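Local atomic coordinates of putative sensory box/GGDEF family protein (Vibrio parahaemolyticus RIMD 2210633, PDB entry 2P7J), a protein that probably makes the second messenger cyclic di-GMP from GTP through its GGDEF domain, this piece being the Cache-type sensor domain that precedes the signalling part. Residues B[134-139]-B[151-156]. Numbering follows the deposited sequence.
Sequences GIELER and SLRILM. With SO4 (sulfate ion), chain E.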
# COMPACT_ATOMS: atom_id res chain seq x y z
N GLY B 134 -8.97 13.63 15.03
CA GLY B 134 -7.54 13.68 14.64
C GLY B 134 -7.05 12.59 13.67
O GLY B 134 -7.68 11.54 13.51
N ILE B 135 -5.94 12.84 12.99
CA ILE B 135 -5.45 11.88 12.02
C ILE B 135 -4.93 10.66 12.77
O ILE B 135 -4.29 10.78 13.80
CB ILE B 135 -4.36 12.52 11.12
CG1 ILE B 135 -5.01 13.58 10.20
CG2 ILE B 135 -3.58 11.43 10.29
CD1 ILE B 135 -4.07 14.63 9.66
N GLU B 136 -5.24 9.48 12.27
CA GLU B 136 -4.89 8.27 12.99
C GLU B 136 -4.74 7.13 11.99
O GLU B 136 -5.49 7.05 11.00
CB GLU B 136 -6.00 7.99 14.01
CG GLU B 136 -5.79 6.82 14.92
CD GLU B 136 -7.03 6.53 15.78
OE1 GLU B 136 -7.89 7.44 15.95
OE2 GLU B 136 -7.14 5.37 16.29
N LEU B 137 -3.81 6.23 12.27
CA LEU B 137 -3.61 5.05 11.42
C LEU B 137 -4.81 4.10 11.35
O LEU B 137 -5.49 3.84 12.36
CB LEU B 137 -2.34 4.30 11.83
CG LEU B 137 -1.04 5.10 11.73
CD1 LEU B 137 0.15 4.30 12.35
CD2 LEU B 137 -0.74 5.55 10.26
N GLU B 138 -5.11 3.60 10.15
CA GLU B 138 -6.19 2.64 10.00
C GLU B 138 -5.85 1.28 10.63
O GLU B 138 -4.68 0.88 10.68
CB GLU B 138 -6.55 2.46 8.54
CG GLU B 138 -7.41 3.55 8.00
CD GLU B 138 -7.67 3.39 6.54
OE1 GLU B 138 -7.12 2.42 5.95
OE2 GLU B 138 -8.44 4.21 5.98
N ARG B 139 -6.89 0.59 11.08
CA ARG B 139 -6.78 -0.70 11.75
C ARG B 139 -7.89 -1.64 11.29
O ARG B 139 -8.96 -1.17 10.85
CB ARG B 139 -6.88 -0.51 13.26
CG ARG B 139 -5.66 0.14 13.88
CD ARG B 139 -5.84 0.42 15.38
NE ARG B 139 -4.69 1.18 15.83
CZ ARG B 139 -3.59 0.65 16.36
NH1 ARG B 139 -3.48 -0.68 16.57
NH2 ARG B 139 -2.58 1.46 16.70
N SER B 151 -5.27 8.35 8.37
CA SER B 151 -6.53 8.79 7.84
C SER B 151 -7.23 9.85 8.73
O SER B 151 -7.13 9.82 9.97
CB SER B 151 -7.38 7.54 7.56
OG SER B 151 -8.71 7.86 7.22
N LEU B 152 -7.89 10.83 8.09
CA LEU B 152 -8.73 11.83 8.80
C LEU B 152 -10.18 11.36 8.59
O LEU B 152 -10.70 11.34 7.45
CB LEU B 152 -8.57 13.23 8.20
CG LEU B 152 -9.45 14.34 8.80
CD1 LEU B 152 -9.09 14.64 10.26
CD2 LEU B 152 -9.38 15.61 7.97
N ARG B 153 -10.81 10.92 9.68
CA ARG B 153 -12.14 10.34 9.56
C ARG B 153 -13.17 11.44 9.74
O ARG B 153 -13.24 12.05 10.79
CB ARG B 153 -12.34 9.22 10.57
CG ARG B 153 -11.51 8.00 10.25
CD ARG B 153 -11.35 7.14 11.46
NE ARG B 153 -10.38 6.08 11.18
CZ ARG B 153 -9.06 6.22 11.29
NH1 ARG B 153 -8.52 7.37 11.67
NH2 ARG B 153 -8.26 5.20 11.01
N ILE B 154 -13.93 11.69 8.68
CA ILE B 154 -15.05 12.63 8.69
C ILE B 154 -16.20 11.86 9.27
O ILE B 154 -16.43 10.72 8.87
CB ILE B 154 -15.36 13.16 7.26
CG1 ILE B 154 -14.06 13.59 6.55
CG2 ILE B 154 -16.41 14.30 7.30
CD1 ILE B 154 -13.20 14.71 7.33
N LEU B 155 -16.87 12.46 10.25
CA LEU B 155 -17.93 11.80 11.02
C LEU B 155 -19.20 12.64 10.97
O LEU B 155 -19.14 13.84 11.19
CB LEU B 155 -17.50 11.60 12.47
CG LEU B 155 -16.11 10.95 12.69
CD1 LEU B 155 -15.53 11.27 14.04
CD2 LEU B 155 -16.13 9.42 12.46
N MSE B 156 -20.33 12.01 10.64
CA MSE B 156 -21.63 12.68 10.64
C MSE B 156 -22.74 11.75 11.14
O MSE B 156 -23.10 10.80 10.44
CB MSE B 156 -21.95 13.20 9.22
CG MSE B 156 -23.33 13.81 9.03
SE MSE B 156 -23.45 14.33 7.17
CE MSE B 156 -25.05 15.44 7.20
S SO4 E . -10.54 2.34 10.36
O1 SO4 E . -10.26 1.68 9.08
O2 SO4 E . -9.33 2.38 11.20
O3 SO4 E . -11.01 3.74 10.10
O4 SO4 E . -11.64 1.61 11.05
O HOH W 1 -9.21 10.10 12.29
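An antiparallel strand pair in the antiparallel sheet of a Cache-type sensor domain joins Glu136 to Ser151, at a point where strands 131-140 and 150-160 diverge and an anion settles beside them. Two backbone bonds close the hydrogen-bonded pair: Glu136 N donates to Ser151 O at 3.0 Å, and Ser151 N to Glu136 O at 2.9 Å. The short strand axes stand 122° apart, so the strands splay beyond this pair, and Arg153 adds a side-chain bond to the same carbonyl. It stretches from the neighbouring strand, and its NH1 reaches Glu136 O at 3.1 Å, the oxygen lying near the guanidinium plane. Ser151 N and this NH1 approach the carbonyl from opposite faces, both well out of its plane, so one carbonyl oxygen is gripped from two sides.

Cache sensors characteristically carry their ligand pocket beside such a central sheet, and here a sulfate, probably from the crystallisation liquor, is bound at the guanidinium edge. Arg153 NE donates to sulfate O3 at 2.7 Å in a nearly straight bond (165°), while NH2 reaches O2 of the same ion at 3.0 Å. That oxygen also accepts from Arg139 N, at 3.0 Å, which ties the end of 134-139 to the anion. Lys113, Arg116, Tyr118 and Arg83 also hydrogen-bond the ion. With CG anti to its carbonyl carbon (chi1 -70°) and an extended chain to NE, Arg153 swings its head back over Ser151, whose CB lies over one guanidinium face, toward its rim. Glu138 crosses beside it, its CG 3.5 Å from Arg153 NH2. Where the strands splay, water 1 accepts from both Arg153 N and Arg153 NH1; nearby, Ile135 CG1 packs on Leu152 CB at 4.1 Å.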